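PDB 3NFQ: transcription factor SPN1 from Saccharomyces cerevisiae, which regulates transcription by RNA polymerase II, and may act both in recruiting the TATA-binding protein and in steps that follow its recruitment. Local coordinates for residues S101-L106 against R123-Y128; A105-P110 against A139-K144. One frame throughout, in Å; residues are numbered along the deposited sequence.

Contact 1 of 2, residues S101-L106 against R123-Y128; sequences SLFAAL and RVVIFY
The ring of Phe103 reaches from helix 96-107 over one face of Tyr128 on helix 121-130 and sets its edge against it. CE1 lies nearest, 3.5 Å from Tyr128 CD2 and displaced from the middle of that ring toward its rim, while CZ comes to 3.8 Å from Tyr128 CG. The planes are inclined at 63° and the centroids stand 5.1 Å apart, an edge-to-face pair. The other meta carbon of Phe103, CE2, meets Val125, 4.1 Å from its CG2 and equally near its CG1, so both methyls share this looser contact. The backbones stay well apart, with Phe103 CA 9.3 Å from Val125 CA, and the aromatic side chain bridges the distance. This is apolar packing inside the helical bundle related to the TFIIS N-terminal domain, in the conserved central part of the protein. Helix 136-149 closes in beside it, with Leu141 and Leu145 against Phe103 and Ala142 against both Val125 and Tyr128. With an alanine here instead of Phe103, the Tyr128 face and the Val125 methyls would probably lose their partner, opening a gap between the two helices. Chi1 of Tyr128, at -92°, turns its ring so that one face receives Phe103, while its hydroxyl is hydrogen-bonded to the carbonyl oxygen of Leu85 on helix 77-85.

Contact 2 of 2, residues A105-P110 against A139-K144; sequences ALNDLP and ARLAEK
Asn107 reaches toward helix 136-149 and touches it with its amide nitrogen. From CB, CG extends anti to the backbone N (chi1 -178°), which carries the amide out to Leu141 and Lys144. Of its two ends, ND2 makes the direct contacts: it rests 3.7 Å from the methyl CD1 of Leu141 and 3.6 Å from NZ of Lys144, whose side chain crosses that of Asn107 at about a right angle. The approach of ND2 to NZ sets two donors side by side and is not a bond; Lys144 CE, 3.8 Å from Asn107 ND2, adds plain van der Waals contact. The polar link runs through the other end of the amide: Asn107 OD1 accepts a hydrogen bond of 3.2 Å from water 1, and that water in turn accepts one from Lys144 NZ at 2.6 Å. One water thus links the amide oxygen to the lysine, a polar bridge beside the methyl contact of Leu141. This is surface packing between helices 96-107 and 136-149 of the TFIIS N-terminal-like helical bundle: Asn107, near the end of the first, also touches Leu145; just beyond, Leu109 and Pro110 pack on helix 69-74, while Ala142 of helix 136-149 leans on helix 121-130.

How the contacts relate
Both contacts start from helix 96-107 and share Ala105 and Leu106, yet they use different parts of it. Contact 1 is core: its three touching residues are buried, and its chemistry is aromatic and aliphatic. Contact 2 lies at the surface, near the end of the helix, where a water bridge joins an amide to a lysine and a leucine methyl supplies the apolar part. The centres of contact 1 and contact 2 are about 6 Å apart. The second partners, helices 121-130 and 136-149, are consecutive in the chain and pack on each other, Tyr128 CB lying 3.8 Å from Ala142 CB. Leu141 belongs to both settings, its CD2 lying 3.8 Å from Phe103 CB.

Contact 1 of 2, residues S101-L106 against R123-Y128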
loop_
_atom_site.group_PDB
_atom_site.type_symbol
_atom_site.label_atom_id
_atom_site.label_comp_id
_atom_site.label_asym_id
_atom_site.label_seq_id
_atom_site.Cartn_x
_atom_site.Cartn_y
_atom_site.Cartn_z
ATOM N N SER A 101 -5.952 -7.210 0.036
ATOM C CA SER A 101 -6.800 -6.056 -0.277
ATOM C C SER A 101 -6.067 -5.013 -1.070
ATOM O O SER A 101 -6.608 -4.433 -2.021
ATOM C CB SER A 101 -7.333 -5.383 0.983
ATOM O OG SER A 101 -8.178 -6.309 1.651
ATOM N N LEU A 102 -4.848 -4.700 -0.648
ATOM C CA LEU A 102 -4.085 -3.700 -1.423
ATOM C C LEU A 102 -3.694 -4.151 -2.820
ATOM O O LEU A 102 -3.781 -3.374 -3.800
ATOM C CB LEU A 102 -2.861 -3.220 -0.636
ATOM C CG LEU A 102 -3.162 -2.440 0.653
ATOM C CD1 LEU A 102 -1.819 -2.031 1.325
ATOM C CD2 LEU A 102 -3.965 -1.224 0.368
ATOM N N PHE A 103 -3.274 -5.403 -2.956
ATOM C CA PHE A 103 -2.893 -5.881 -4.270
ATOM C C PHE A 103 -4.133 -5.973 -5.184
ATOM O O PHE A 103 -4.069 -5.688 -6.354
ATOM C CB PHE A 103 -2.133 -7.227 -4.168
ATOM C CG PHE A 103 -0.624 -7.063 -4.062
ATOM C CD1 PHE A 103 0.038 -7.356 -2.871
ATOM C CD2 PHE A 103 0.113 -6.666 -5.166
ATOM C CE1 PHE A 103 1.464 -7.226 -2.787
ATOM C CE2 PHE A 103 1.523 -6.538 -5.071
ATOM C CZ PHE A 103 2.168 -6.812 -3.897
ATOM N N ALA A 104 -5.292 -6.310 -4.647
ATOM C CA ALA A 104 -6.462 -6.335 -5.509
ATOM C C ALA A 104 -6.826 -4.935 -5.992
ATOM O O ALA A 104 -7.212 -4.725 -7.158
ATOM C CB ALA A 104 -7.687 -7.003 -4.757
ATOM N N ALA A 105 -6.706 -3.949 -5.104
ATOM C CA ALA A 105 -6.932 -2.564 -5.484
ATOM C C ALA A 105 -5.906 -2.058 -6.479
ATOM O O ALA A 105 -6.278 -1.339 -7.391
ATOM C CB ALA A 105 -6.977 -1.662 -4.213
ATOM N N LEU A 106 -4.633 -2.441 -6.361
ATOM C CA LEU A 106 -3.595 -2.000 -7.296
ATOM C C LEU A 106 -3.778 -2.644 -8.686
ATOM O O LEU A 106 -3.322 -2.101 -9.701
ATOM C CB LEU A 106 -2.213 -2.393 -6.823
ATOM C CG LEU A 106 -1.626 -1.672 -5.585
ATOM C CD1 LEU A 106 -0.477 -2.450 -5.034
ATOM C CD2 LEU A 106 -1.207 -0.234 -5.991
ATOM N N ARG A 123 10.182 -1.376 -5.861
ATOM C CA ARG A 123 11.079 -2.306 -5.168
ATOM C C ARG A 123 10.400 -3.160 -4.145
ATOM O O ARG A 123 10.826 -4.268 -3.912
ATOM C CB ARG A 123 12.311 -1.650 -4.543
ATOM C CG ARG A 123 12.056 -0.485 -3.682
ATOM C CD ARG A 123 13.368 0.499 -3.676
ATOM N NE ARG A 123 14.620 -0.251 -3.792
ATOM C CZ ARG A 123 15.108 -0.997 -2.805
ATOM N NH1 ARG A 123 14.423 -1.044 -1.668
ATOM N NH2 ARG A 123 16.247 -1.698 -2.949
ATOM N N VAL A 124 9.295 -2.664 -3.597
ATOM C CA VAL A 124 8.472 -3.453 -2.643
ATOM C C VAL A 124 7.691 -4.584 -3.373
ATOM O O VAL A 124 7.698 -5.739 -2.938
ATOM C CB VAL A 124 7.561 -2.533 -1.807
ATOM C CG1 VAL A 124 6.640 -3.414 -0.935
ATOM C CG2 VAL A 124 8.445 -1.641 -0.813
ATOM N N VAL A 125 7.106 -4.272 -4.524
ATOM C CA VAL A 125 6.381 -5.296 -5.301
ATOM C C VAL A 125 7.375 -6.365 -5.793
ATOM O O VAL A 125 7.087 -7.584 -5.757
ATOM C CB VAL A 125 5.522 -4.658 -6.450
ATOM C CG1 VAL A 125 4.868 -5.745 -7.360
ATOM C CG2 VAL A 125 4.444 -3.789 -5.839
ATOM N N ILE A 126 8.573 -5.945 -6.193
ATOM C CA ILE A 126 9.598 -6.929 -6.545
ATOM C C ILE A 126 9.897 -7.861 -5.351
ATOM O O ILE A 126 9.985 -9.082 -5.504
ATOM C CB ILE A 126 10.890 -6.235 -7.088
ATOM C CG1 ILE A 126 10.600 -5.629 -8.473
ATOM C CG2 ILE A 126 12.074 -7.261 -7.162
ATOM C CD1 ILE A 126 11.614 -4.645 -9.007
ATOM N N PHE A 127 10.047 -7.294 -4.150
ATOM C CA PHE A 127 10.289 -8.075 -2.961
ATOM C C PHE A 127 9.175 -9.144 -2.763
ATOM O O PHE A 127 9.428 -10.301 -2.382
ATOM C CB PHE A 127 10.346 -7.130 -1.724
ATOM C CG PHE A 127 10.350 -7.862 -0.406
ATOM C CD1 PHE A 127 11.535 -8.275 0.210
ATOM C CD2 PHE A 127 9.160 -8.181 0.220
ATOM C CE1 PHE A 127 11.522 -9.000 1.432
ATOM C CE2 PHE A 127 9.162 -8.878 1.430
ATOM C CZ PHE A 127 10.299 -9.282 2.030
ATOM N N TYR A 128 7.942 -8.770 -3.070
ATOM C CA TYR A 128 6.818 -9.740 -2.926
ATOM C C TYR A 128 6.975 -10.944 -3.910
ATOM O O TYR A 128 6.535 -12.064 -3.613
ATOM C CB TYR A 128 5.496 -9.034 -3.160
ATOM C CG TYR A 128 4.931 -8.522 -1.839
ATOM C CD1 TYR A 128 5.451 -7.368 -1.262
ATOM C CD2 TYR A 128 3.890 -9.190 -1.166
ATOM C CE1 TYR A 128 4.947 -6.865 -0.023
ATOM C CE2 TYR A 128 3.367 -8.680 0.072
ATOM C CZ TYR A 128 3.925 -7.505 0.629
ATOM O OH TYR A 128 3.507 -6.956 1.829
#

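Contact 2 of 2, residues A105-P110 against A139-K144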
loop_
_atom_site.group_PDB
_atom_site.type_symbol
_atom_site.label_atom_id
_atom_site.label_comp_id
_atom_site.label_asym_id
_atom_site.label_seq_id
_atom_site.Cartn_x
_atom_site.Cartn_y
_atom_site.Cartn_z
ATOM N N ALA A 105 -6.706 -3.949 -5.104
ATOM C CA ALA A 105 -6.932 -2.564 -5.484
ATOM C C ALA A 105 -5.906 -2.058 -6.479
ATOM O O ALA A 105 -6.278 -1.339 -7.391
ATOM C CB ALA A 105 -6.977 -1.662 -4.213
ATOM N N LEU A 106 -4.633 -2.441 -6.361
ATOM C CA LEU A 106 -3.595 -2.000 -7.296
ATOM C C LEU A 106 -3.778 -2.644 -8.686
ATOM O O LEU A 106 -3.322 -2.101 -9.701
ATOM C CB LEU A 106 -2.213 -2.393 -6.823
ATOM C CG LEU A 106 -1.626 -1.672 -5.585
ATOM C CD1 LEU A 106 -0.477 -2.450 -5.034
ATOM C CD2 LEU A 106 -1.207 -0.234 -5.991
ATOM N N ASN A 107 -4.470 -3.780 -8.721
ATOM C CA ASN A 107 -4.642 -4.520 -9.968
ATOM C C ASN A 107 -5.446 -3.720 -10.988
ATOM O O ASN A 107 -5.296 -3.903 -12.197
ATOM C CB ASN A 107 -5.297 -5.865 -9.676
ATOM C CG ASN A 107 -5.444 -6.692 -10.912
ATOM O OD1 ASN A 107 -6.538 -6.892 -11.393
ATOM N ND2 ASN A 107 -4.344 -7.036 -11.508
ATOM N N ASP A 108 -6.250 -2.794 -10.489
ATOM C CA ASP A 108 -7.140 -1.964 -11.283
ATOM C C ASP A 108 -6.622 -0.531 -11.604
ATOM O O ASP A 108 -7.276 0.204 -12.344
ATOM C CB ASP A 108 -8.468 -1.812 -10.525
ATOM C CG ASP A 108 -9.229 -3.131 -10.367
ATOM O OD1 ASP A 108 -9.336 -3.893 -11.353
ATOM O OD2 ASP A 108 -9.716 -3.387 -9.240
ATOM N N LEU A 109 -5.477 -0.133 -11.051
ATOM C CA LEU A 109 -4.954 1.211 -11.199
ATOM C C LEU A 109 -3.989 1.288 -12.352
ATOM O O LEU A 109 -3.177 0.386 -12.505
ATOM C CB LEU A 109 -4.153 1.586 -9.944
ATOM C CG LEU A 109 -4.626 2.589 -8.924
ATOM C CD1 LEU A 109 -3.436 2.882 -7.993
ATOM C CD2 LEU A 109 -5.137 3.917 -9.545
ATOM N N PRO A 110 -4.083 2.344 -13.188
ATOM C CA PRO A 110 -3.148 2.447 -14.311
ATOM C C PRO A 110 -1.698 2.869 -13.947
ATOM O O PRO A 110 -1.189 3.900 -14.434
ATOM C CB PRO A 110 -3.836 3.443 -15.259
ATOM C CG PRO A 110 -4.716 4.267 -14.355
ATOM C CD PRO A 110 -5.127 3.395 -13.221
ATOM N N ALA A 139 2.349 -13.594 -4.702
ATOM C CA ALA A 139 3.675 -13.462 -5.310
ATOM C C ALA A 139 3.541 -13.425 -6.838
ATOM O O ALA A 139 4.170 -12.604 -7.522
ATOM C CB ALA A 139 4.614 -14.615 -4.845
ATOM N N ARG A 140 2.641 -14.267 -7.364
ATOM C CA ARG A 140 2.421 -14.318 -8.815
ATOM C C ARG A 140 1.673 -13.109 -9.313
ATOM O O ARG A 140 1.899 -12.618 -10.396
ATOM C CB ARG A 140 1.674 -15.615 -9.157
ATOM C CG ARG A 140 2.508 -16.861 -8.911
ATOM C CD ARG A 140 3.885 -16.868 -9.682
ATOM N NE ARG A 140 4.828 -17.229 -8.664
ATOM C CZ ARG A 140 5.748 -16.435 -8.103
ATOM N NH1 ARG A 140 6.041 -15.197 -8.534
ATOM N NH2 ARG A 140 6.431 -16.937 -7.105
ATOM N N LEU A 141 0.721 -12.628 -8.528
ATOM C CA LEU A 141 0.030 -11.404 -8.878
ATOM C C LEU A 141 1.049 -10.244 -8.888
ATOM O O LEU A 141 1.040 -9.425 -9.816
ATOM C CB LEU A 141 -1.203 -11.140 -7.960
ATOM C CG LEU A 141 -1.809 -9.724 -8.101
ATOM C CD1 LEU A 141 -2.295 -9.392 -9.499
ATOM C CD2 LEU A 141 -2.952 -9.590 -7.038
ATOM N N ALA A 142 1.971 -10.215 -7.914
ATOM C CA ALA A 142 2.999 -9.151 -7.864
ATOM C C ALA A 142 3.876 -9.233 -9.130
ATOM O O ALA A 142 4.207 -8.238 -9.717
ATOM C CB ALA A 142 3.848 -9.297 -6.570
ATOM N N GLU A 143 4.224 -10.441 -9.555
ATOM C CA GLU A 143 5.033 -10.642 -10.751
ATOM C C GLU A 143 4.290 -10.221 -12.023
ATOM O O GLU A 143 4.887 -9.624 -12.908
ATOM C CB GLU A 143 5.461 -12.123 -10.780
ATOM C CG GLU A 143 5.984 -12.603 -12.038
ATOM C CD GLU A 143 6.089 -14.117 -12.034
ATOM O OE1 GLU A 143 5.539 -14.698 -13.000
ATOM O OE2 GLU A 143 6.653 -14.702 -11.036
ATOM N N LYS A 144 2.991 -10.499 -12.101
ATOM C CA LYS A 144 2.162 -10.012 -13.217
ATOM C C LYS A 144 2.085 -8.503 -13.237
ATOM O O LYS A 144 2.175 -7.874 -14.295
ATOM C CB LYS A 144 0.733 -10.557 -13.106
ATOM C CG LYS A 144 -0.190 -9.956 -14.171
ATOM C CD LYS A 144 -1.644 -10.097 -13.698
ATOM C CE LYS A 144 -2.550 -8.962 -14.185
ATOM N NZ LYS A 144 -3.969 -9.575 -14.064
HETATM O O HOH W 1 -6.014 -7.931 -14.414
#